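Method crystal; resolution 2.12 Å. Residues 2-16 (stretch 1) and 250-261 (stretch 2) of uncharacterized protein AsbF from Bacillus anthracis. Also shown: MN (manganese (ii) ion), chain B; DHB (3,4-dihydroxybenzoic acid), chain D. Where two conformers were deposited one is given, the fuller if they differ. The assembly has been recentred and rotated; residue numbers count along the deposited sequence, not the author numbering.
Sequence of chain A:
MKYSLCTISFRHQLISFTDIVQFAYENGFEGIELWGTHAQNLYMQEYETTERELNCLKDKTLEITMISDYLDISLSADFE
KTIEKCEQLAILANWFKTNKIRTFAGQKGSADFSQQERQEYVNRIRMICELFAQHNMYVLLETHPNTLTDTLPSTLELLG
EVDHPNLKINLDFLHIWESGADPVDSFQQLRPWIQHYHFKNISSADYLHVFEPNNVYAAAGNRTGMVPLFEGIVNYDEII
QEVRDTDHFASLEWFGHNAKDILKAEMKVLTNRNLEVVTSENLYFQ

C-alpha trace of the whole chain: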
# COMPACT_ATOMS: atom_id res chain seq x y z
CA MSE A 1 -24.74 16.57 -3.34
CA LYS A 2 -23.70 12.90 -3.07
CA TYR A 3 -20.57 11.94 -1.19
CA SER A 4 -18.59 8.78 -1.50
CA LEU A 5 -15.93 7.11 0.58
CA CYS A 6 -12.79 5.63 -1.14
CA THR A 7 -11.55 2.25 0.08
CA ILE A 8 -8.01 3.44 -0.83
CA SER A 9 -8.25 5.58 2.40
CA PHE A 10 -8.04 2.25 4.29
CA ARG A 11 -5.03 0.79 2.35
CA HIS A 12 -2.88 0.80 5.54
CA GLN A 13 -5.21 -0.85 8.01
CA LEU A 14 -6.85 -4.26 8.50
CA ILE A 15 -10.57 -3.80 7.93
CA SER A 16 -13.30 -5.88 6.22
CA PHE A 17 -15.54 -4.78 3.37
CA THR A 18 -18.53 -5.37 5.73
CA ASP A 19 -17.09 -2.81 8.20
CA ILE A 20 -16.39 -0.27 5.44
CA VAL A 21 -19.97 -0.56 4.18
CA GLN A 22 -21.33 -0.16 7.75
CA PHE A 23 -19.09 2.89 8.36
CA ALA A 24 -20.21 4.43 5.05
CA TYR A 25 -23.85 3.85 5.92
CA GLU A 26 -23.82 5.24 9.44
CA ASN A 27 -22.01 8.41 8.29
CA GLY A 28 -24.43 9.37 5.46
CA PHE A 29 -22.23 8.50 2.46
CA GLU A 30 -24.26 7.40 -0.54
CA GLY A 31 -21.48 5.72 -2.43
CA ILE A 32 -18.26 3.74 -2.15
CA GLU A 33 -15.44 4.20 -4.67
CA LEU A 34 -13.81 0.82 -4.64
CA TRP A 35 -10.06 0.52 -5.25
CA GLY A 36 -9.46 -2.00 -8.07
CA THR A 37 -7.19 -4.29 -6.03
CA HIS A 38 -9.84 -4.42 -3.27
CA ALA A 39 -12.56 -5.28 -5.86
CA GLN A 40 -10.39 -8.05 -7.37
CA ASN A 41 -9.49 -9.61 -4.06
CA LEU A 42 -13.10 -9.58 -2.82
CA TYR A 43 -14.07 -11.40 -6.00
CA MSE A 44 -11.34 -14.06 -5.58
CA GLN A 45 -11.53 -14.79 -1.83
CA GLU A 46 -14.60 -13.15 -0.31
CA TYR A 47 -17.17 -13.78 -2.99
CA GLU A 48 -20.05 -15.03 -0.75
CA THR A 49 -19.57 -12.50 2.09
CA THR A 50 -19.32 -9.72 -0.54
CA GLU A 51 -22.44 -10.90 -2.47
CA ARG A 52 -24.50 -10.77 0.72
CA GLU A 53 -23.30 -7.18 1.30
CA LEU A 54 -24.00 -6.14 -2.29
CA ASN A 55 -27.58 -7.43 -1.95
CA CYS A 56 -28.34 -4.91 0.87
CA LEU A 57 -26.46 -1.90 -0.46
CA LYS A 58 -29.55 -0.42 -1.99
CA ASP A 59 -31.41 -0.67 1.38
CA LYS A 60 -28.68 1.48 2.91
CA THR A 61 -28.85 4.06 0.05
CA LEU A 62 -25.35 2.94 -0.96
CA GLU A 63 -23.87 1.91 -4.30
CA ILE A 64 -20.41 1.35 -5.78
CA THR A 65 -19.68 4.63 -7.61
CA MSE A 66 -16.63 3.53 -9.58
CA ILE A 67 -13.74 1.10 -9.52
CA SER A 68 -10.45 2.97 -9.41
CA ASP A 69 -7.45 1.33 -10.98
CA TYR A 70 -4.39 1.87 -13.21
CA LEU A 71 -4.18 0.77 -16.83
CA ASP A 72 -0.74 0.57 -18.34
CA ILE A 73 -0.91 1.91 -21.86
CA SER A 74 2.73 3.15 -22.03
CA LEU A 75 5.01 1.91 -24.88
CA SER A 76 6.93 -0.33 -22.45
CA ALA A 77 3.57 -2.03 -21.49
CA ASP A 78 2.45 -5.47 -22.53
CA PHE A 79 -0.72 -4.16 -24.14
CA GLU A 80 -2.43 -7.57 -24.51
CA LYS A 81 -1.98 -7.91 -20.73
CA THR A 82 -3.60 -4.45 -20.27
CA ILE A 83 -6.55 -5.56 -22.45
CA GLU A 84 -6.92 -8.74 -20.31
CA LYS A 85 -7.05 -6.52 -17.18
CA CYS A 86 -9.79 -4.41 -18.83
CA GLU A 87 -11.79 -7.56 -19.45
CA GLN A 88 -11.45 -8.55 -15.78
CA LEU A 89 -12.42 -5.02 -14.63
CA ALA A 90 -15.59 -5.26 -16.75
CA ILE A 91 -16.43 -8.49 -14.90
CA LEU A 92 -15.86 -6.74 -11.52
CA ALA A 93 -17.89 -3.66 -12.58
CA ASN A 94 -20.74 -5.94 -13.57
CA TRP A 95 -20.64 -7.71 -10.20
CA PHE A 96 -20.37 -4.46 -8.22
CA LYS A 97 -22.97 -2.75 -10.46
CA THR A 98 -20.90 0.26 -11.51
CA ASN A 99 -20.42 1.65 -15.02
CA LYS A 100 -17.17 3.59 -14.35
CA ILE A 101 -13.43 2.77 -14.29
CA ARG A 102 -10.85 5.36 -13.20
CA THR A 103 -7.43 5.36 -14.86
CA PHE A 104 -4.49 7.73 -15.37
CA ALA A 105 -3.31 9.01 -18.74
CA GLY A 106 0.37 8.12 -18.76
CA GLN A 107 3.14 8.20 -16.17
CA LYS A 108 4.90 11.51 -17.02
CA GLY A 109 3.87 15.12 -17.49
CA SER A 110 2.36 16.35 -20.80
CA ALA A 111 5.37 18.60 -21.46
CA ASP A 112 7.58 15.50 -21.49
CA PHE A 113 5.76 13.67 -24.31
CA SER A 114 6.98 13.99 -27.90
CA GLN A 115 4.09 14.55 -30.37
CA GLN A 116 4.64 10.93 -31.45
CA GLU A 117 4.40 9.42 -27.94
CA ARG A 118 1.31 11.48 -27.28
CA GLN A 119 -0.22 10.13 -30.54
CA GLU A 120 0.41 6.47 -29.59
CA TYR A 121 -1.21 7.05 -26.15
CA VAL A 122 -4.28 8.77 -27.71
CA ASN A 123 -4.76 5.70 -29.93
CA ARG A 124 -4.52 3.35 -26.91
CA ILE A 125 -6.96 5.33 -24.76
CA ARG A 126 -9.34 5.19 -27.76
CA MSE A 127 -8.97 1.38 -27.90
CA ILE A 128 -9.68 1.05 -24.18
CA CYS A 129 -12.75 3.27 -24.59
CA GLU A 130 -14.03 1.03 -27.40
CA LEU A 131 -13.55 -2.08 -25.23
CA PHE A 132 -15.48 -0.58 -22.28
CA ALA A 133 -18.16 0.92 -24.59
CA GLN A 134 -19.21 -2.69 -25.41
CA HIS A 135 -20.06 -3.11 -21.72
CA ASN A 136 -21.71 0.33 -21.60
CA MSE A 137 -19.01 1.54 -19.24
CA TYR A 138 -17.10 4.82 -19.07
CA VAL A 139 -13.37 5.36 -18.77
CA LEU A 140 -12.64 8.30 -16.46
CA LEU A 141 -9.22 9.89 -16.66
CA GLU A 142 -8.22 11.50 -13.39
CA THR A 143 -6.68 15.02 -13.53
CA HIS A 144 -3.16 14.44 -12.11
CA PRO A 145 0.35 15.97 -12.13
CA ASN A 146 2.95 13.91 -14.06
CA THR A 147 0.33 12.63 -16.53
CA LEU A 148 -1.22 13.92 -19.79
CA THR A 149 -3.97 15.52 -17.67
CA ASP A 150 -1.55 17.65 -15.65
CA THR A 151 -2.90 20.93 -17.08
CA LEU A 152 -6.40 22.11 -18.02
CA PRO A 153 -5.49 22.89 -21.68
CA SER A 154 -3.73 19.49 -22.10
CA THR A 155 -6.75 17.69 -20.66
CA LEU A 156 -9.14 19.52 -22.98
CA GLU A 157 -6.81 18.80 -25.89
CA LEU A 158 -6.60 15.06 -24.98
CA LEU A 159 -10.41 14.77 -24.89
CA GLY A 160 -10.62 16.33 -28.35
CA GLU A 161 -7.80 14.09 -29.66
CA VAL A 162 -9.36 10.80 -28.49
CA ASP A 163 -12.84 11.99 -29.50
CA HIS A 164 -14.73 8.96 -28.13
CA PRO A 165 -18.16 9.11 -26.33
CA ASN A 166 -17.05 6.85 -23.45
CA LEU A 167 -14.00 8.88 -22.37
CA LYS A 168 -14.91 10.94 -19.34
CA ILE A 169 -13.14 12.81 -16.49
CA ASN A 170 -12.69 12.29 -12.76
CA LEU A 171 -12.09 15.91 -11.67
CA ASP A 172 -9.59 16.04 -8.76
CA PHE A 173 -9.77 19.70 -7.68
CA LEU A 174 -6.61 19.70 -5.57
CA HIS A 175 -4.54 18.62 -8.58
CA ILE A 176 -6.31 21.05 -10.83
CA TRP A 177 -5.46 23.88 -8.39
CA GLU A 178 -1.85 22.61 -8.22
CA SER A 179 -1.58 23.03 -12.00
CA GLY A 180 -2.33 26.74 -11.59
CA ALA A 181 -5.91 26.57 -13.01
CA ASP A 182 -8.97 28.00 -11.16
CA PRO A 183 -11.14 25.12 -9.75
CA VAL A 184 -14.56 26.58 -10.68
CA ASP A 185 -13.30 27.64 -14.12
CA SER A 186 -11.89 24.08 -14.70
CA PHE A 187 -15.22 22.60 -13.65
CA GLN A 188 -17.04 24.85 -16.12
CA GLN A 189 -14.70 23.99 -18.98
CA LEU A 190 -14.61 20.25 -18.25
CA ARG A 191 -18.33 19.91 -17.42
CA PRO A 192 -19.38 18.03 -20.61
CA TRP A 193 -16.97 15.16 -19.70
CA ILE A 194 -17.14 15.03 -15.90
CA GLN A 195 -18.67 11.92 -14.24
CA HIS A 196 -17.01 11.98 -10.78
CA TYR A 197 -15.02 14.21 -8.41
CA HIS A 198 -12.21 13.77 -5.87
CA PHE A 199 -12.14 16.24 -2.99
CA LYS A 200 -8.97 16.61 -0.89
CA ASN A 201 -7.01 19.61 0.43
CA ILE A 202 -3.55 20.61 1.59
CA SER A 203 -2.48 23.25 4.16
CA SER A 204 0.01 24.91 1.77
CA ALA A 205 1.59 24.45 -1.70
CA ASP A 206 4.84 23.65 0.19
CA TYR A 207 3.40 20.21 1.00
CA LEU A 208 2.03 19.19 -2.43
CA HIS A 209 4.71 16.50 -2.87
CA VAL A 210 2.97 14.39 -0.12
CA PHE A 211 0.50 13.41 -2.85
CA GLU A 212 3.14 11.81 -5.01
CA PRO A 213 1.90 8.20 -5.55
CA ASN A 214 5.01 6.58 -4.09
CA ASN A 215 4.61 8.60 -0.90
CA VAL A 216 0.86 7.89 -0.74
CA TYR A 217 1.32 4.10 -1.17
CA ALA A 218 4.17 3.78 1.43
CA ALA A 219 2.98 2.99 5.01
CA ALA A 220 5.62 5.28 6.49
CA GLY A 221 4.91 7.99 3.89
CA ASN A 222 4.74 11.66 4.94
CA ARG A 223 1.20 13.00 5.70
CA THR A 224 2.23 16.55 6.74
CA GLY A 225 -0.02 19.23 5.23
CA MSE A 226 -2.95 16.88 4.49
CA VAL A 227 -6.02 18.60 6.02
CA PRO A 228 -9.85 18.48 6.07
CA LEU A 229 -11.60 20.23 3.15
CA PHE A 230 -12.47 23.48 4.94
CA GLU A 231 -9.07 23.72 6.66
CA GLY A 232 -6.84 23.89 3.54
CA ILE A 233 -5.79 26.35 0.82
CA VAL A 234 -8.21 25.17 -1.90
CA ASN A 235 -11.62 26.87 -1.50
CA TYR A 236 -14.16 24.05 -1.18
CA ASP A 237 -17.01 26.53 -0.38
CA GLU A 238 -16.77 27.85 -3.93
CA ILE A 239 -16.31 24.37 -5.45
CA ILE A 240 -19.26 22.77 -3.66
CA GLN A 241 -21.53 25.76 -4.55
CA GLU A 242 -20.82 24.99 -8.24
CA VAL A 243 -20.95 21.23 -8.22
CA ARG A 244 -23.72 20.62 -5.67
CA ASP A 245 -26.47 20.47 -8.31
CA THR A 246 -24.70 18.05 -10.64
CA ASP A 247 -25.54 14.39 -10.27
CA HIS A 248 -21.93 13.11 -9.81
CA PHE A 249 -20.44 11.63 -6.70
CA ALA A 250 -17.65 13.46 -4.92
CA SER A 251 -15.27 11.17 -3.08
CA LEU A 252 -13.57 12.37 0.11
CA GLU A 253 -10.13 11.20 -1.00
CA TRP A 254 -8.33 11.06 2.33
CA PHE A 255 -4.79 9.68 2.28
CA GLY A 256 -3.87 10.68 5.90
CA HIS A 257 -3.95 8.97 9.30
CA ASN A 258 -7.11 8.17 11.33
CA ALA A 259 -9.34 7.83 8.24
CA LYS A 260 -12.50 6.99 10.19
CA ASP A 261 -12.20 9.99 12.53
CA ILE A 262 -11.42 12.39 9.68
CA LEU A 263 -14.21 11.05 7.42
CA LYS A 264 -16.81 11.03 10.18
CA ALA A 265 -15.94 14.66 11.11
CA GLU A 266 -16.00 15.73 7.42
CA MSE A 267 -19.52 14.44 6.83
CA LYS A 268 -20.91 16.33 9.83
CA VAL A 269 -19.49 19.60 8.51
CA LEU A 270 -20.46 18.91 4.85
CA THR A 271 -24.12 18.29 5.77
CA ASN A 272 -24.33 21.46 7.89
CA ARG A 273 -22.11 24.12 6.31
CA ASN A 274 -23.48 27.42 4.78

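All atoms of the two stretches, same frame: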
# COMPACT_ATOMS: atom_id res chain seq x y z
N LYS A 2 -23.96 14.27 -3.51
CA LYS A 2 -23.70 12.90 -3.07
C LYS A 2 -22.23 12.68 -2.80
O LYS A 2 -21.40 12.95 -3.65
CB LYS A 2 -24.16 11.90 -4.13
CG LYS A 2 -25.65 11.63 -4.06
CD LYS A 2 -26.33 11.62 -5.40
CE LYS A 2 -25.85 10.52 -6.32
NZ LYS A 2 -25.11 11.09 -7.45
N TYR A 3 -21.94 12.17 -1.61
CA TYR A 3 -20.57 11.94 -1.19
C TYR A 3 -20.28 10.46 -1.20
O TYR A 3 -21.15 9.62 -0.84
CB TYR A 3 -20.30 12.51 0.21
CG TYR A 3 -20.37 14.00 0.17
CD1 TYR A 3 -19.31 14.72 -0.40
CD2 TYR A 3 -21.49 14.69 0.64
CE1 TYR A 3 -19.37 16.13 -0.51
CE2 TYR A 3 -21.57 16.12 0.55
CZ TYR A 3 -20.49 16.81 -0.05
OH TYR A 3 -20.51 18.19 -0.19
N SER A 4 -19.05 10.14 -1.58
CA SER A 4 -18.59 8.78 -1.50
C SER A 4 -17.31 8.66 -0.68
O SER A 4 -16.52 9.60 -0.54
CB SER A 4 -18.43 8.15 -2.90
OG SER A 4 -17.76 9.04 -3.78
N LEU A 5 -17.10 7.47 -0.16
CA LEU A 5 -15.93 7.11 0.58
C LEU A 5 -15.02 6.29 -0.38
O LEU A 5 -15.53 5.49 -1.14
CB LEU A 5 -16.47 6.23 1.72
CG LEU A 5 -15.55 5.51 2.64
CD1 LEU A 5 -16.29 5.18 3.90
CD2 LEU A 5 -15.10 4.22 1.94
N CYS A 6 -13.70 6.47 -0.34
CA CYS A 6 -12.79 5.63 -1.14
C CYS A 6 -12.17 4.57 -0.26
O CYS A 6 -11.57 4.92 0.76
CB CYS A 6 -11.57 6.40 -1.61
SG CYS A 6 -11.94 7.91 -2.29
N THR A 7 -12.24 3.32 -0.68
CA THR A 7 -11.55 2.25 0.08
C THR A 7 -10.02 2.39 0.08
O THR A 7 -9.38 1.89 0.99
CB THR A 7 -11.99 0.85 -0.38
OG1 THR A 7 -11.43 0.56 -1.66
CG2 THR A 7 -13.54 0.76 -0.44
N ILE A 8 -9.44 3.12 -0.89
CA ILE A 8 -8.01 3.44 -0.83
C ILE A 8 -7.60 4.18 0.49
O ILE A 8 -6.48 4.06 0.93
CB ILE A 8 -7.53 4.24 -2.08
CG1 ILE A 8 -5.99 4.16 -2.24
CG2 ILE A 8 -8.10 5.69 -2.10
CD1 ILE A 8 -5.46 4.73 -3.65
N SER A 9 -8.54 4.90 1.12
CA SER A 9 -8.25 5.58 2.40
C SER A 9 -7.88 4.58 3.49
O SER A 9 -7.29 4.96 4.51
CB SER A 9 -9.47 6.45 2.86
OG SER A 9 -9.72 7.46 1.88
N PHE A 10 -8.25 3.31 3.28
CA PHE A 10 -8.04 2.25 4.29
C PHE A 10 -6.91 1.29 3.90
O PHE A 10 -6.81 0.21 4.48
CB PHE A 10 -9.36 1.48 4.48
CG PHE A 10 -10.46 2.34 5.02
CD1 PHE A 10 -10.62 2.48 6.40
CD2 PHE A 10 -11.28 3.06 4.15
CE1 PHE A 10 -11.61 3.32 6.93
CE2 PHE A 10 -12.27 3.93 4.66
CZ PHE A 10 -12.43 4.06 6.05
N ARG A 11 -6.07 1.69 2.94
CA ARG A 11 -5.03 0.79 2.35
C ARG A 11 -3.97 0.35 3.38
O ARG A 11 -3.25 -0.62 3.15
CB ARG A 11 -4.35 1.49 1.15
CG ARG A 11 -3.42 2.72 1.58
CD ARG A 11 -3.20 3.75 0.41
NE ARG A 11 -2.43 4.90 0.93
CZ ARG A 11 -2.93 5.81 1.77
NH1 ARG A 11 -4.22 5.79 2.10
NH2 ARG A 11 -2.15 6.77 2.26
N HIS A 12 -3.84 1.10 4.49
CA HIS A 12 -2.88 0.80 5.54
C HIS A 12 -3.47 0.33 6.88
O HIS A 12 -2.84 0.44 7.94
CB HIS A 12 -1.91 1.98 5.75
CG HIS A 12 -1.07 2.25 4.54
ND1 HIS A 12 -0.89 3.51 4.03
CD2 HIS A 12 -0.39 1.41 3.72
CE1 HIS A 12 -0.11 3.45 2.97
NE2 HIS A 12 0.20 2.18 2.75
N GLN A 13 -4.65 -0.27 6.81
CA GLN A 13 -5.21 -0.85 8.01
C GLN A 13 -5.98 -2.14 7.67
O GLN A 13 -6.41 -2.34 6.53
CB GLN A 13 -6.10 0.18 8.75
CG GLN A 13 -7.35 0.60 8.01
CD GLN A 13 -7.89 1.97 8.50
OE1 GLN A 13 -7.42 3.04 8.08
NE2 GLN A 13 -8.89 1.93 9.36
N LEU A 14 -6.11 -3.02 8.66
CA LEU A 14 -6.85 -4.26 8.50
C LEU A 14 -8.31 -3.93 8.76
O LEU A 14 -8.65 -3.58 9.87
CB LEU A 14 -6.36 -5.30 9.53
CG LEU A 14 -4.93 -5.76 9.26
CD1 LEU A 14 -4.42 -6.66 10.39
CD2 LEU A 14 -4.85 -6.46 7.89
N ILE A 15 -9.15 -4.02 7.75
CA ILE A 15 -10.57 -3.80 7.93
C ILE A 15 -11.33 -4.59 6.84
O ILE A 15 -10.88 -4.67 5.70
CB ILE A 15 -10.93 -2.27 7.85
CG1 ILE A 15 -12.41 -2.03 8.22
CG2 ILE A 15 -10.62 -1.67 6.47
CD1 ILE A 15 -12.81 -0.49 8.32
N SER A 16 -12.51 -5.11 7.18
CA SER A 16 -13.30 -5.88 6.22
C SER A 16 -14.18 -5.00 5.37
O SER A 16 -14.49 -3.87 5.75
CB SER A 16 -14.19 -6.90 6.96
OG SER A 16 -15.20 -6.20 7.65
N ALA A 250 -18.95 12.92 -5.30
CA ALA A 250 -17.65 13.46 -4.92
C ALA A 250 -17.09 12.57 -3.85
O ALA A 250 -17.70 12.43 -2.79
CB ALA A 250 -17.80 14.93 -4.38
N SER A 251 -15.93 11.97 -4.11
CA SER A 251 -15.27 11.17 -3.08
C SER A 251 -14.42 12.04 -2.15
O SER A 251 -13.70 12.91 -2.63
CB SER A 251 -14.34 10.15 -3.74
OG SER A 251 -15.07 9.00 -4.11
N LEU A 252 -14.45 11.74 -0.84
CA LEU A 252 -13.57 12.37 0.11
C LEU A 252 -12.27 11.57 0.10
O LEU A 252 -12.13 10.57 0.82
CB LEU A 252 -14.19 12.42 1.54
CG LEU A 252 -15.57 13.09 1.61
CD1 LEU A 252 -16.06 13.19 3.05
CD2 LEU A 252 -15.55 14.50 0.91
N GLU A 253 -11.33 11.98 -0.76
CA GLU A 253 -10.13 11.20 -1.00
C GLU A 253 -9.09 11.48 0.07
O GLU A 253 -8.12 12.22 -0.18
CB GLU A 253 -9.54 11.56 -2.37
CG GLU A 253 -8.54 10.53 -2.88
CD GLU A 253 -7.97 10.91 -4.24
OE1 GLU A 253 -7.85 12.13 -4.51
OE2 GLU A 253 -7.64 10.00 -5.05
N TRP A 254 -9.26 10.85 1.22
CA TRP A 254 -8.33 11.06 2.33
C TRP A 254 -7.19 10.05 2.31
O TRP A 254 -7.42 8.84 2.33
CB TRP A 254 -9.09 10.95 3.67
CG TRP A 254 -8.24 11.21 4.88
CD1 TRP A 254 -7.92 10.31 5.86
CD2 TRP A 254 -7.63 12.45 5.26
NE1 TRP A 254 -7.15 10.91 6.82
CE2 TRP A 254 -6.96 12.23 6.49
CE3 TRP A 254 -7.60 13.73 4.69
CZ2 TRP A 254 -6.24 13.23 7.16
CZ3 TRP A 254 -6.88 14.76 5.36
CH2 TRP A 254 -6.22 14.49 6.59
N PHE A 255 -5.96 10.55 2.30
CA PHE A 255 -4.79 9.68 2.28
C PHE A 255 -4.04 9.73 3.64
O PHE A 255 -3.01 9.09 3.78
CB PHE A 255 -3.84 10.13 1.17
CG PHE A 255 -4.34 9.82 -0.21
CD1 PHE A 255 -4.85 8.55 -0.51
CD2 PHE A 255 -4.27 10.78 -1.21
CE1 PHE A 255 -5.25 8.23 -1.77
CE2 PHE A 255 -4.68 10.47 -2.51
CZ PHE A 255 -5.20 9.19 -2.79
N GLY A 256 -4.57 10.48 4.61
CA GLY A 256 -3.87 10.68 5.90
C GLY A 256 -4.19 9.62 6.95
O GLY A 256 -4.82 8.58 6.65
N HIS A 257 -3.76 9.89 8.17
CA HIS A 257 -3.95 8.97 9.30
C HIS A 257 -5.37 9.06 9.83
O HIS A 257 -6.06 10.03 9.50
CB HIS A 257 -2.92 9.30 10.41
CG HIS A 257 -1.52 8.98 9.99
ND1 HIS A 257 -0.46 9.83 10.20
CD2 HIS A 257 -1.02 7.93 9.29
CE1 HIS A 257 0.64 9.29 9.70
NE2 HIS A 257 0.32 8.15 9.14
N ASN A 258 -5.82 8.07 10.61
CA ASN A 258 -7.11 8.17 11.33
C ASN A 258 -8.29 8.38 10.37
O ASN A 258 -9.14 9.25 10.60
CB ASN A 258 -7.09 9.34 12.36
CG ASN A 258 -5.78 9.43 13.14
OD1 ASN A 258 -5.18 10.51 13.26
ND2 ASN A 258 -5.31 8.30 13.65
N ALA A 259 -8.34 7.60 9.28
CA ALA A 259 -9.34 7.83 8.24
C ALA A 259 -10.78 7.91 8.77
O ALA A 259 -11.53 8.79 8.39
CB ALA A 259 -9.25 6.79 7.15
N LYS A 260 -11.15 7.00 9.67
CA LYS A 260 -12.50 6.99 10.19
C LYS A 260 -12.87 8.27 10.95
O LYS A 260 -13.96 8.82 10.73
CB LYS A 260 -12.75 5.76 11.08
CG LYS A 260 -13.00 4.50 10.31
CD LYS A 260 -13.14 3.39 11.36
CE LYS A 260 -13.76 2.12 10.83
NZ LYS A 260 -13.66 1.12 11.94
N ASP A 261 -11.97 8.74 11.81
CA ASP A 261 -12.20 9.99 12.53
C ASP A 261 -12.34 11.17 11.58
O ASP A 261 -13.25 11.99 11.76
CB ASP A 261 -11.05 10.31 13.49
CG ASP A 261 -11.05 9.40 14.71
OD1 ASP A 261 -12.13 8.90 15.12
OD2 ASP A 261 -9.95 9.17 15.26
MN MN B . -7.41 11.63 -6.76
C1 DHB D . -3.92 8.28 -6.23
C2 DHB D . -4.83 9.32 -6.42
C3 DHB D . -4.48 10.64 -6.13
O3 DHB D . -5.32 11.71 -6.29
C4 DHB D . -3.13 10.91 -5.64
O4 DHB D . -2.82 12.20 -5.38
C5 DHB D . -2.21 9.87 -5.48
C6 DHB D . -2.63 8.56 -5.77
C DHB D . -4.35 6.86 -6.54
O1 DHB D . -3.59 5.89 -6.44
O2 DHB D . -5.60 6.62 -6.92
O HOH W 1 -12.51 8.02 1.74
O HOH W 2 -5.42 7.06 4.52
O HOH W 3 -9.48 4.55 10.92
O HOH W 4 -6.45 5.38 8.93

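The strand ending at Cys6 runs parallel to the one through residues 250-252, laced by Ala250 N to Lys2 O (3.0 Å), Ser4 N to Ala250 O (2.9 Å) and Leu252 N to Ser4 O (3.0 Å). On one face of this pair the methyl of Ala250 leaves room for the Tyr3 ring, whose CD1 lies 4.3 Å from Ala250 CB and 4.0 Å from Leu252 CD2. On the other, small serines face each other closely enough for Ser4 OG to donate to Ser251 OG at 2.7 Å, which satisfies a polar group in a buried place. Cys6 then settles against Ser251, SG to CB 3.6 Å.

Where the strands end, water 1 fills a gap too wide for direct bonding, accepting from Cys6 N and donating to Ser9 OG and Leu252 O. Ser9, short and polar, reaches the backbone itself: its OG donates to Trp254 O at 2.7 Å. Arg11 is long enough to send NH2 to Phe255 O (2.9 Å), while Phe255 CD1 lies over one face of its guanidinium. Ile8 CG2 packs 3.8 Å from Phe255 CE1.

At the helix start, Ala259 is a small bump: its CB sits over one face of the Phe10 ring, 4.2 Å from CE1. Lys260 brings CG to the ring edge, 3.8 Å from Phe10 CE1, and its chain runs on to Ile15, where Lys260 CE lies 3.7 Å from Ile15 CD1.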